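Local coordinates for protein methylmalonyl-CoA carboxyltransferase 5S subunit (Propionibacterium freudenreichii subsp. shermanii, PDB 1RQB) that transfers a carboxyl group from the biotin of the 1.3S subunit to pyruvate, forming oxaloacetate, as the cobalt-binding component of transcarboxylase, at residues S38-R43 against A295-Y300; G176-A181 against D215-K220; K299-E304 against A479-E484; G367-F372 against K380-E385; F386-L391 against S413-I418. All coordinates share one frame; numbering follows the deposited sequence.

Contact 1 (S38-R43 against A295-Y300)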
# COMPACT_ATOMS: atom_id res chain seq x y z
N SER A 38 10.03 6.11 10.42
CA SER A 38 9.48 4.77 10.20
C SER A 38 10.07 4.09 8.96
O SER A 38 10.20 2.86 8.94
CB SER A 38 7.96 4.87 10.03
OG SER A 38 7.37 5.47 11.17
N LEU A 39 10.45 4.86 7.95
CA LEU A 39 10.91 4.22 6.71
C LEU A 39 12.44 4.24 6.54
O LEU A 39 12.97 3.38 5.83
CB LEU A 39 10.27 4.91 5.50
CG LEU A 39 8.76 4.67 5.38
CD1 LEU A 39 8.17 5.59 4.34
CD2 LEU A 39 8.51 3.20 5.03
N MSE A 40 13.15 5.18 7.15
CA MSE A 40 14.60 5.22 6.91
C MSE A 40 15.40 5.56 8.17
O MSE A 40 16.35 6.34 8.13
CB MSE A 40 14.90 6.17 5.74
CG MSE A 40 14.29 7.53 5.82
SE MSE A 40 13.79 8.14 4.01
CE MSE A 40 12.09 7.27 3.85
N ALA A 41 14.98 4.95 9.27
CA ALA A 41 15.65 5.03 10.57
C ALA A 41 15.89 6.47 11.04
O ALA A 41 16.92 6.75 11.66
CB ALA A 41 16.98 4.25 10.50
N THR A 42 14.97 7.38 10.74
CA THR A 42 15.06 8.78 11.20
C THR A 42 16.34 9.47 10.71
O THR A 42 16.76 10.45 11.31
CB THR A 42 15.08 8.85 12.76
OG1 THR A 42 14.37 7.73 13.32
CG2 THR A 42 14.42 10.13 13.23
N ARG A 43 16.92 9.01 9.61
CA ARG A 43 18.19 9.58 9.14
C ARG A 43 18.03 10.78 8.21
O ARG A 43 19.02 11.34 7.76
CB ARG A 43 19.01 8.52 8.42
CG ARG A 43 19.51 7.37 9.29
CD ARG A 43 20.37 7.88 10.43
NE ARG A 43 21.28 6.86 10.95
CZ ARG A 43 20.93 5.82 11.70
NH1 ARG A 43 19.67 5.63 12.06
NH2 ARG A 43 21.88 4.97 12.09
N ALA A 295 12.76 12.34 -5.46
CA ALA A 295 14.13 12.53 -5.94
C ALA A 295 15.15 12.30 -4.82
O ALA A 295 16.29 11.91 -5.07
CB ALA A 295 14.29 13.95 -6.51
N ILE A 296 14.74 12.51 -3.58
CA ILE A 296 15.66 12.39 -2.43
C ILE A 296 15.67 10.99 -1.82
O ILE A 296 16.72 10.53 -1.34
CB ILE A 296 15.26 13.43 -1.35
CG1 ILE A 296 15.81 14.79 -1.75
CG2 ILE A 296 15.71 12.98 0.05
CD1 ILE A 296 15.32 15.91 -0.89
N ARG A 297 14.56 10.28 -1.84
CA ARG A 297 14.49 8.99 -1.14
C ARG A 297 15.53 7.95 -1.57
O ARG A 297 16.05 7.23 -0.72
CB ARG A 297 13.08 8.41 -1.23
CG ARG A 297 12.92 7.15 -0.40
CD ARG A 297 11.48 6.70 -0.39
NE ARG A 297 11.32 5.49 0.41
CZ ARG A 297 10.15 4.91 0.64
NH1 ARG A 297 9.03 5.44 0.15
NH2 ARG A 297 10.10 3.80 1.36
N PRO A 298 15.85 7.84 -2.87
CA PRO A 298 16.85 6.83 -3.24
C PRO A 298 18.20 6.92 -2.51
O PRO A 298 18.89 5.91 -2.37
CB PRO A 298 17.00 7.02 -4.76
CG PRO A 298 15.64 7.53 -5.16
CD PRO A 298 15.37 8.55 -4.07
N LYS A 299 18.56 8.11 -2.05
CA LYS A 299 19.83 8.31 -1.35
C LYS A 299 19.84 7.63 0.02
O LYS A 299 20.90 7.44 0.62
CB LYS A 299 20.12 9.81 -1.15
CG LYS A 299 20.24 10.60 -2.44
CD LYS A 299 20.74 12.02 -2.20
CE LYS A 299 19.87 12.81 -1.24
NZ LYS A 299 20.36 14.22 -1.12
N TYR A 300 18.67 7.24 0.52
CA TYR A 300 18.57 6.62 1.85
C TYR A 300 18.35 5.11 1.76
O TYR A 300 17.96 4.48 2.74
CB TYR A 300 17.42 7.27 2.63
CG TYR A 300 17.73 8.70 3.01
CD1 TYR A 300 17.53 9.75 2.11
CD2 TYR A 300 18.30 8.99 4.26
CE1 TYR A 300 17.90 11.07 2.45
CE2 TYR A 300 18.67 10.29 4.60
CZ TYR A 300 18.47 11.31 3.70
OH TYR A 300 18.85 12.58 4.05
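The Y300 ring receives the carbonyl oxygen of R43 at its edge, with Y300 CE2 3.3 Å from R43 O, and I296 O also lies at the edge, in the ring plane; the R297 guanidinium has L39 CD1 over one face, and M40 CE meets it obliquely. At the end of helix 31-39 of the TIM barrel, selenomethionine M40 makes a Met-aromatic contact: its SE is 4.8 Å from the centroid of the Y300 ring, 35° off the ring normal. M40 SE also packs 4.0 Å from Y300 CB. R297, extended from CG to NE, brings its NE to 3.9 Å from M40 CE, and E304 and the carbonyl of S255 bind its polar end. The Y300 hydroxyl is held by D48 and by N of A45. An alanine in place of Y300 would probably leave M40 SE without its aromatic neighbour and D48 without this hydroxyl. The side chain of M40 also comes within about 4 Å of that of H36, a substrate-binding residue. A type I' turn runs from M40 to R43, and within it R43 NH1 donates to A41 O at 3.0 Å, in the carbonyl plane and on a lone pair.

Contact 2 (G176-A181 against D215-K220)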
# COMPACT_ATOMS: atom_id res chain seq x y z
N GLY A 176 -13.12 0.64 27.42
CA GLY A 176 -11.87 1.03 28.04
C GLY A 176 -11.28 2.26 27.38
O GLY A 176 -10.74 3.13 28.06
N TYR A 177 -11.39 2.36 26.06
CA TYR A 177 -10.85 3.52 25.34
C TYR A 177 -11.70 4.76 25.62
O TYR A 177 -11.17 5.86 25.77
CB TYR A 177 -10.79 3.22 23.83
CG TYR A 177 -9.73 2.19 23.49
CD1 TYR A 177 -10.05 1.04 22.76
CD2 TYR A 177 -8.41 2.36 23.91
CE1 TYR A 177 -9.07 0.08 22.46
CE2 TYR A 177 -7.42 1.41 23.61
CZ TYR A 177 -7.76 0.28 22.89
OH TYR A 177 -6.79 -0.63 22.58
N VAL A 178 -13.02 4.59 25.69
CA VAL A 178 -13.92 5.71 25.98
C VAL A 178 -13.59 6.28 27.36
O VAL A 178 -13.64 7.49 27.58
CB VAL A 178 -15.41 5.25 25.94
CG1 VAL A 178 -16.33 6.34 26.46
CG2 VAL A 178 -15.80 4.89 24.52
N LYS A 179 -13.26 5.39 28.30
CA LYS A 179 -12.90 5.80 29.67
C LYS A 179 -11.61 6.62 29.63
O LYS A 179 -11.51 7.67 30.27
CB LYS A 179 -12.70 4.57 30.56
CG LYS A 179 -12.10 4.88 31.94
CD LYS A 179 -11.82 3.60 32.72
CE LYS A 179 -11.05 3.88 34.00
NZ LYS A 179 -11.71 4.87 34.89
N LEU A 180 -10.62 6.14 28.88
CA LEU A 180 -9.33 6.82 28.77
C LEU A 180 -9.52 8.21 28.15
O LEU A 180 -8.94 9.19 28.60
CB LEU A 180 -8.35 6.01 27.92
CG LEU A 180 -7.14 5.40 28.63
CD1 LEU A 180 -6.23 4.75 27.59
CD2 LEU A 180 -6.38 6.49 29.40
N ALA A 181 -10.33 8.28 27.10
CA ALA A 181 -10.59 9.58 26.45
C ALA A 181 -11.13 10.56 27.49
O ALA A 181 -10.76 11.73 27.50
CB ALA A 181 -11.60 9.41 25.32
N ASP A 215 -20.14 9.99 20.76
CA ASP A 215 -21.48 9.85 21.37
C ASP A 215 -21.42 10.15 22.87
O ASP A 215 -22.36 10.70 23.44
CB ASP A 215 -22.04 8.43 21.21
CG ASP A 215 -22.52 8.13 19.79
OD1 ASP A 215 -22.88 9.07 19.05
OD2 ASP A 215 -22.56 6.93 19.43
N THR A 216 -20.32 9.78 23.51
CA THR A 216 -20.17 9.95 24.96
C THR A 216 -19.75 11.37 25.35
O THR A 216 -20.27 11.92 26.32
CB THR A 216 -19.14 8.97 25.53
OG1 THR A 216 -19.56 7.63 25.26
CG2 THR A 216 -18.98 9.16 27.03
N TYR A 217 -18.85 11.98 24.60
CA TYR A 217 -18.36 13.31 25.02
C TYR A 217 -18.84 14.44 24.11
O TYR A 217 -18.59 15.60 24.40
CB TYR A 217 -16.84 13.27 25.11
CG TYR A 217 -16.39 12.26 26.12
CD1 TYR A 217 -15.82 11.05 25.72
CD2 TYR A 217 -16.57 12.48 27.49
CE1 TYR A 217 -15.46 10.09 26.66
CE2 TYR A 217 -16.21 11.52 28.44
CZ TYR A 217 -15.66 10.33 28.02
OH TYR A 217 -15.31 9.37 28.94
N GLY A 218 -19.54 14.11 23.02
CA GLY A 218 -20.05 15.15 22.14
C GLY A 218 -19.32 15.32 20.82
O GLY A 218 -18.12 15.08 20.71
N GLN A 219 -20.06 15.78 19.81
CA GLN A 219 -19.48 15.96 18.47
C GLN A 219 -18.38 17.02 18.49
O GLN A 219 -17.54 17.06 17.59
CB GLN A 219 -20.58 16.37 17.48
CG GLN A 219 -21.71 15.36 17.40
CD GLN A 219 -21.23 13.96 17.05
OE1 GLN A 219 -21.66 12.98 17.64
NE2 GLN A 219 -20.33 13.88 16.07
N LYS A 220 -18.34 17.85 19.53
CA LYS A 220 -17.31 18.90 19.61
C LYS A 220 -15.97 18.29 20.01
O LYS A 220 -14.93 18.96 19.95
CB LYS A 220 -17.69 19.96 20.65
CG LYS A 220 -17.67 19.44 22.10
CD LYS A 220 -17.97 20.54 23.11
CE LYS A 220 -17.84 20.04 24.54
NZ LYS A 220 -18.76 18.91 24.83
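V178 of helix 174-186 and T216 of helix 203-217 bring their CA atoms to 7.6 Å, where two consecutive outer helices of the TIM barrel meet near the end of the second. There the chain leaves helical geometry at G218, with positive phi. The Y217 side chain reaches across: its OH donates to V178 O at 2.9 Å, from above the carbonyl plane, 39° out of it. The same oxygen lies at the edge of the ring. V178 CG1, anti to the backbone N (chi1 171°), comes within 3.9 Å of Y217 CE1 and meets T216 tip to tip. T216 in turn places CG2 over the centre of the Y217 ring, 3.6 Å above its plane, which covers one face, while its OG1 is bonded to A212 O in its own helix. A181 CB, 4.1 Å from Y217 CE1, completes the small apolar patch. The link is thus electrically neutral, one phenol-to-carbonyl bond backed by methyl groups. Because the acceptor belongs to the backbone, the polar part of the contact does not depend on the side chain at V178.

Contact 3 (K299-E304 against A479-E484)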
# COMPACT_ATOMS: atom_id res chain seq x y z
N LYS A 299 18.56 8.11 -2.05
CA LYS A 299 19.83 8.31 -1.35
C LYS A 299 19.84 7.63 0.02
O LYS A 299 20.90 7.44 0.62
CB LYS A 299 20.12 9.81 -1.15
CG LYS A 299 20.24 10.60 -2.44
CD LYS A 299 20.74 12.02 -2.20
CE LYS A 299 19.87 12.81 -1.24
NZ LYS A 299 20.36 14.22 -1.12
N TYR A 300 18.67 7.24 0.52
CA TYR A 300 18.57 6.62 1.85
C TYR A 300 18.35 5.11 1.76
O TYR A 300 17.96 4.48 2.74
CB TYR A 300 17.42 7.27 2.63
CG TYR A 300 17.73 8.70 3.01
CD1 TYR A 300 17.53 9.75 2.11
CD2 TYR A 300 18.30 8.99 4.26
CE1 TYR A 300 17.90 11.07 2.45
CE2 TYR A 300 18.67 10.29 4.60
CZ TYR A 300 18.47 11.31 3.70
OH TYR A 300 18.85 12.58 4.05
N LYS A 301 18.65 4.51 0.60
CA LYS A 301 18.40 3.08 0.40
C LYS A 301 19.07 2.20 1.46
O LYS A 301 18.54 1.15 1.81
CB LYS A 301 18.87 2.63 -0.98
CG LYS A 301 20.37 2.74 -1.21
CD LYS A 301 20.73 2.19 -2.58
CE LYS A 301 20.28 0.74 -2.71
NZ LYS A 301 20.61 0.14 -4.05
N LYS A 302 20.24 2.60 1.97
CA LYS A 302 20.93 1.76 2.96
C LYS A 302 20.14 1.67 4.27
O LYS A 302 20.47 0.85 5.13
CB LYS A 302 22.33 2.32 3.28
CG LYS A 302 23.33 2.37 2.12
CD LYS A 302 23.64 0.98 1.55
CE LYS A 302 24.71 1.07 0.46
NZ LYS A 302 25.14 -0.28 -0.01
N PHE A 303 19.12 2.50 4.46
CA PHE A 303 18.38 2.46 5.73
C PHE A 303 16.94 1.97 5.54
O PHE A 303 16.16 1.98 6.49
CB PHE A 303 18.33 3.86 6.38
CG PHE A 303 19.68 4.46 6.63
CD1 PHE A 303 20.25 5.33 5.71
CD2 PHE A 303 20.38 4.15 7.79
CE1 PHE A 303 21.51 5.88 5.93
CE2 PHE A 303 21.65 4.70 8.03
CZ PHE A 303 22.22 5.56 7.10
N GLU A 304 16.58 1.52 4.34
CA GLU A 304 15.20 1.08 4.06
C GLU A 304 14.92 -0.32 4.61
O GLU A 304 15.83 -1.11 4.85
CB GLU A 304 14.95 1.05 2.55
CG GLU A 304 15.03 2.38 1.83
CD GLU A 304 13.69 3.11 1.79
OE1 GLU A 304 12.64 2.45 1.94
OE2 GLU A 304 13.69 4.34 1.57
N ALA A 479 26.99 11.10 -6.34
CA ALA A 479 28.13 10.38 -6.92
C ALA A 479 28.10 8.92 -6.48
O ALA A 479 28.29 8.01 -7.29
CB ALA A 479 29.43 11.03 -6.46
N GLN A 480 27.86 8.68 -5.20
CA GLN A 480 27.82 7.31 -4.68
C GLN A 480 26.59 6.58 -5.24
O GLN A 480 26.65 5.39 -5.54
CB GLN A 480 27.74 7.31 -3.15
CG GLN A 480 28.93 7.95 -2.47
CD GLN A 480 28.81 7.91 -0.96
OE1 GLN A 480 27.89 8.50 -0.39
NE2 GLN A 480 29.74 7.22 -0.31
N LEU A 481 25.49 7.30 -5.37
CA LEU A 481 24.26 6.70 -5.89
C LEU A 481 24.49 6.28 -7.35
O LEU A 481 24.26 5.13 -7.72
CB LEU A 481 23.11 7.70 -5.80
CG LEU A 481 21.70 7.10 -5.74
CD1 LEU A 481 21.64 6.04 -4.65
CD2 LEU A 481 20.68 8.20 -5.49
N LYS A 482 24.98 7.22 -8.15
CA LYS A 482 25.25 6.97 -9.57
C LYS A 482 26.35 5.91 -9.71
O LYS A 482 26.36 5.12 -10.65
CB LYS A 482 25.69 8.26 -10.27
CG LYS A 482 25.97 8.09 -11.75
CD LYS A 482 26.40 9.39 -12.42
CE LYS A 482 26.70 9.17 -13.90
NZ LYS A 482 27.14 10.41 -14.61
N ALA A 483 27.28 5.89 -8.75
CA ALA A 483 28.40 4.94 -8.78
C ALA A 483 27.89 3.52 -8.51
O ALA A 483 28.54 2.54 -8.88
CB ALA A 483 29.43 5.33 -7.73
N GLU A 484 26.74 3.41 -7.87
CA GLU A 484 26.17 2.09 -7.55
C GLU A 484 25.38 1.56 -8.74
O GLU A 484 25.07 0.37 -8.82
CB GLU A 484 25.27 2.20 -6.31
CG GLU A 484 24.67 0.89 -5.84
CD GLU A 484 23.95 1.02 -4.51
OE1 GLU A 484 22.98 1.81 -4.43
OE2 GLU A 484 24.36 0.35 -3.54
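E484, L481 and K301 bury the most surface where helix 478-484 meets the 3-10 segment 299-303, and the charged part of the contact is a small salt-bridge network of K301, K302 and E484 on the surface of the chain. E484 and K301 reach toward each other tip to tip, and K301 NZ donates to E484 OE1 at 2.9 Å. The ammonium comes from above the carboxylate, 64° out of its plane. The second oxygen has a long salt bridge, with K302 NZ 3.7 Å from E484 OE2. One carboxylate is thereby set against two lysines, which would partly offset their mutual repulsion. E484 is poorly ordered, and K301 CD lies implausibly close to E484 OE1, so the exact geometry at the glutamate end is doubtful. Beside the charges L481 packs on the aliphatic part of K299: its CB points toward 299-304, and CD2 makes the touch. K301 also touches L476, and K299 is joined to L476 by backbone hydrogen bonding. K299 and L481 cross at about a right angle, with L481 CD2 3.9 Å from K299 CG.

Contact 4 (G367-F372 against K380-E385)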
# COMPACT_ATOMS: atom_id res chain seq x y z
N GLY A 367 10.12 -8.31 24.78
CA GLY A 367 10.80 -9.24 23.90
C GLY A 367 12.06 -9.81 24.52
O GLY A 367 12.32 -11.01 24.43
N THR A 368 12.84 -8.95 25.15
CA THR A 368 14.10 -9.38 25.79
C THR A 368 13.80 -10.36 26.92
O THR A 368 14.43 -11.42 27.02
CB THR A 368 14.87 -8.20 26.36
OG1 THR A 368 15.30 -7.36 25.28
CG2 THR A 368 16.09 -8.68 27.15
N GLN A 369 12.85 -10.00 27.78
CA GLN A 369 12.51 -10.87 28.92
C GLN A 369 11.99 -12.21 28.40
O GLN A 369 12.20 -13.25 29.03
CB GLN A 369 11.46 -10.20 29.80
CG GLN A 369 11.20 -10.94 31.09
CD GLN A 369 12.48 -11.19 31.86
OE1 GLN A 369 13.27 -10.27 32.09
NE2 GLN A 369 12.71 -12.45 32.27
N ALA A 370 11.32 -12.19 27.26
CA ALA A 370 10.79 -13.42 26.66
C ALA A 370 11.95 -14.32 26.24
O ALA A 370 11.92 -15.54 26.44
CB ALA A 370 9.92 -13.09 25.45
N VAL A 371 12.98 -13.72 25.66
CA VAL A 371 14.16 -14.48 25.22
C VAL A 371 14.87 -15.07 26.45
O VAL A 371 15.35 -16.20 26.40
CB VAL A 371 15.15 -13.58 24.45
CG1 VAL A 371 16.42 -14.36 24.14
CG2 VAL A 371 14.51 -13.09 23.17
N PHE A 372 14.91 -14.31 27.54
CA PHE A 372 15.57 -14.76 28.77
C PHE A 372 14.84 -15.96 29.37
O PHE A 372 15.46 -16.93 29.81
CB PHE A 372 15.62 -13.64 29.82
CG PHE A 372 16.71 -12.63 29.59
CD1 PHE A 372 17.03 -11.72 30.58
CD2 PHE A 372 17.41 -12.60 28.39
CE1 PHE A 372 18.04 -10.79 30.39
CE2 PHE A 372 18.42 -11.66 28.18
CZ PHE A 372 18.74 -10.76 29.19
N LYS A 380 14.01 -16.45 35.60
CA LYS A 380 15.19 -16.80 36.42
C LYS A 380 16.07 -15.55 36.49
O LYS A 380 16.58 -15.18 37.55
CB LYS A 380 15.97 -17.95 35.79
CG LYS A 380 17.23 -18.32 36.56
CD LYS A 380 17.99 -19.47 35.90
CE LYS A 380 19.25 -19.82 36.68
NZ LYS A 380 18.94 -20.14 38.10
N ARG A 381 16.22 -14.91 35.33
CA ARG A 381 17.00 -13.68 35.20
C ARG A 381 16.13 -12.62 34.52
O ARG A 381 15.72 -12.77 33.37
CB ARG A 381 18.26 -13.90 34.35
CG ARG A 381 19.06 -12.62 34.15
CD ARG A 381 20.28 -12.81 33.26
NE ARG A 381 21.00 -11.55 33.05
CZ ARG A 381 22.06 -11.41 32.27
NH1 ARG A 381 22.55 -12.45 31.60
NH2 ARG A 381 22.64 -10.22 32.14
N MSE A 382 15.84 -11.54 35.25
CA MSE A 382 15.02 -10.45 34.71
C MSE A 382 15.91 -9.23 34.45
O MSE A 382 16.78 -8.90 35.24
CB MSE A 382 13.94 -10.05 35.71
CG MSE A 382 12.92 -11.12 36.01
SE MSE A 382 11.69 -10.56 37.39
CE MSE A 382 11.55 -8.70 36.94
N THR A 383 15.68 -8.57 33.32
CA THR A 383 16.44 -7.36 33.00
C THR A 383 16.04 -6.28 34.01
O THR A 383 14.99 -6.38 34.65
CB THR A 383 16.13 -6.86 31.59
OG1 THR A 383 14.77 -6.40 31.54
CG2 THR A 383 16.30 -7.98 30.58
N GLY A 384 16.87 -5.25 34.16
CA GLY A 384 16.54 -4.20 35.10
C GLY A 384 15.29 -3.45 34.68
O GLY A 384 14.51 -3.00 35.52
N GLU A 385 15.10 -3.32 33.37
CA GLU A 385 13.94 -2.61 32.81
C GLU A 385 12.66 -3.41 33.09
O GLU A 385 11.65 -2.85 33.49
CB GLU A 385 14.10 -2.41 31.30
CG GLU A 385 15.35 -1.64 30.89
CD GLU A 385 16.64 -2.41 31.16
OE1 GLU A 385 16.74 -3.59 30.74
OE2 GLU A 385 17.56 -1.84 31.79
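Q369, on helix 362-376, uses both ends of its amide to grip the backbone on the two sides of M382. Its OE1 accepts from T383 N at 3.2 Å, the donor standing nearly along the C=O axis. Its NE2 donates to R381 O, also at 3.2 Å; here the donor is above the peptide carbonyl plane, 37° out of it, while R381 O lies close to the amide plane of Q369. NE2 has a second acceptor in N373 OD1, which helps fix the rotation of the amide. With CG anti to the backbone N, the bend at chi2 (54°) carries CD toward the loop. M382 N is satisfied by Q412 OE1, and T368 OG1 by Q364 O. Apolar groups fill in beside this: T383 CG2 sits 3.3 Å from F372 CE1 and 3.5 Å from T368 CG2, and T368 CG2 also covers one face of the F372 ring, toward its rim. R381 O is at the edge of that ring, 3.3 Å from F372 CD1, and F372 CE1 lies over one face of the R381 guanidinium. T383 OG1 accepts from F386 N, so the arrangement is a connection between two helices, 362-376 and 384-390, the second opened by a threonine N-cap.

Contact 5 (F386-L391 against S413-I418)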
# COMPACT_ATOMS: atom_id res chain seq x y z
N PHE A 386 12.71 -4.72 32.87
CA PHE A 386 11.52 -5.54 33.10
C PHE A 386 11.15 -5.49 34.58
O PHE A 386 9.97 -5.39 34.94
CB PHE A 386 11.73 -7.01 32.70
CG PHE A 386 10.49 -7.84 32.84
CD1 PHE A 386 9.46 -7.73 31.91
CD2 PHE A 386 10.32 -8.70 33.92
CE1 PHE A 386 8.27 -8.46 32.06
CE2 PHE A 386 9.14 -9.43 34.08
CZ PHE A 386 8.11 -9.31 33.15
N ALA A 387 12.16 -5.56 35.44
CA ALA A 387 11.94 -5.50 36.89
C ALA A 387 11.23 -4.19 37.24
O ALA A 387 10.32 -4.17 38.07
CB ALA A 387 13.27 -5.58 37.63
N ASP A 388 11.65 -3.10 36.60
CA ASP A 388 11.06 -1.78 36.87
C ASP A 388 9.59 -1.75 36.45
O ASP A 388 8.75 -1.18 37.15
CB ASP A 388 11.84 -0.68 36.14
CG ASP A 388 12.99 -0.12 36.97
OD1 ASP A 388 13.82 0.63 36.42
OD2 ASP A 388 13.05 -0.41 38.19
N ILE A 389 9.27 -2.34 35.30
CA ILE A 389 7.87 -2.38 34.85
C ILE A 389 7.03 -3.15 35.87
O ILE A 389 5.98 -2.68 36.31
CB ILE A 389 7.71 -3.09 33.48
CG1 ILE A 389 8.39 -2.27 32.38
CG2 ILE A 389 6.24 -3.27 33.16
CD1 ILE A 389 8.22 -2.86 30.99
N MSE A 390 7.51 -4.33 36.26
CA MSE A 390 6.78 -5.18 37.21
C MSE A 390 6.60 -4.49 38.56
O MSE A 390 5.60 -4.71 39.24
CB MSE A 390 7.51 -6.52 37.42
CG MSE A 390 7.60 -7.40 36.18
SE MSE A 390 5.84 -7.87 35.50
CE MSE A 390 4.96 -8.31 37.17
N LEU A 391 7.55 -3.65 38.95
CA LEU A 391 7.48 -2.99 40.26
C LEU A 391 6.76 -1.63 40.19
O LEU A 391 6.65 -0.94 41.20
CB LEU A 391 8.88 -2.82 40.85
CG LEU A 391 9.57 -4.17 41.06
CD1 LEU A 391 11.05 -3.98 41.35
CD2 LEU A 391 8.88 -4.92 42.19
N SER A 413 15.56 -7.25 42.57
CA SER A 413 15.96 -5.84 42.43
C SER A 413 16.16 -5.22 43.81
O SER A 413 16.92 -4.26 43.97
CB SER A 413 14.89 -5.06 41.68
OG SER A 413 13.70 -5.00 42.44
N GLY A 414 15.48 -5.77 44.81
CA GLY A 414 15.58 -5.23 46.15
C GLY A 414 14.73 -3.98 46.29
O GLY A 414 14.69 -3.35 47.35
N LYS A 415 14.06 -3.60 45.20
CA LYS A 415 13.19 -2.42 45.22
C LYS A 415 11.78 -2.82 45.65
O LYS A 415 11.29 -3.89 45.30
CB LYS A 415 13.09 -1.77 43.84
CG LYS A 415 14.37 -1.21 43.27
CD LYS A 415 14.04 -0.54 41.94
CE LYS A 415 15.25 0.09 41.29
NZ LYS A 415 14.84 0.86 40.08
N LYS A 416 11.14 -1.93 46.40
CA LYS A 416 9.76 -2.17 46.86
C LYS A 416 8.79 -1.73 45.76
O LYS A 416 9.02 -0.72 45.09
CB LYS A 416 9.51 -1.40 48.16
CG LYS A 416 9.75 0.10 48.05
CD LYS A 416 9.62 0.81 49.40
CE LYS A 416 8.25 0.64 50.05
NZ LYS A 416 8.03 -0.73 50.59
N PRO A 417 7.71 -2.49 45.55
CA PRO A 417 6.73 -2.14 44.51
C PRO A 417 6.03 -0.82 44.83
O PRO A 417 5.75 -0.52 45.99
CB PRO A 417 5.74 -3.31 44.56
CG PRO A 417 6.53 -4.43 45.19
CD PRO A 417 7.33 -3.72 46.25
N ILE A 418 5.77 -0.02 43.80
CA ILE A 418 5.06 1.26 43.99
C ILE A 418 3.83 1.26 43.09
O ILE A 418 3.74 0.49 42.13
CB ILE A 418 5.96 2.47 43.64
CG1 ILE A 418 6.27 2.50 42.14
CG2 ILE A 418 7.25 2.40 44.44
CD1 ILE A 418 6.97 3.78 41.70
O HOH W 1 3.52 -2.77 41.25
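L391 holds CG anti to its carbonyl carbon (chi1 -61°), and its two methyls meet the loop; S413 places OG between its backbone N and carbonyl carbon (chi1 66°), which lets OG accept from K415 N at 3.1 Å. That bond closes an ST turn at the end of helix 403-413, where G414 takes a positive phi, and A409 O holds the same hydroxyl. The loop then runs past the end of helix 384-390. K415, extended beyond CG, spans to D388, where its NZ donates to OD2 at 2.9 Å on the syn lone pair in a salt bridge; the ammonium also makes a cation-pi contact with Y393. An alanine in place of D388 would probably leave K415 NZ without its carboxylate mate on this helix and the lysine freer to turn. Between these polar ties L391 supplies the apolar filling, with CD1 3.9 Å from K415 CB and CD2 3.8 Å from P417 CG. K415 O, buried here, has no hydrogen-bond partner in the model. A water gives weak bonds to M390 O and I418 O. The backbones are joined as well: I418 N donates to L391 O at 2.9 Å in an almost straight bond (175°), and P417 CA approaches L391 O to 3.5 Å in a CA-H...O contact.

From the N terminus, the chain opens contact 1 at the end of helix 31-39 and closes that long loop only at 295-300, at the end of helix 283-296; contact 2 lies within it, a short loop joining two consecutive barrel helices on the far side of the chain's centre. Contact 3 begins where contact 1 ends, shares K299 and Y300 with it, and closes on the last modelled helix, 478-484; the R297-E304 salt bridge joins the two. Inside this second long loop, contacts 4 and 5 follow in series in the conserved carboxylase region. They meet through helix 384-390, M382 packing on A387 and Q369 on F386, and so link helices 362-376, 384-390 and 403-413.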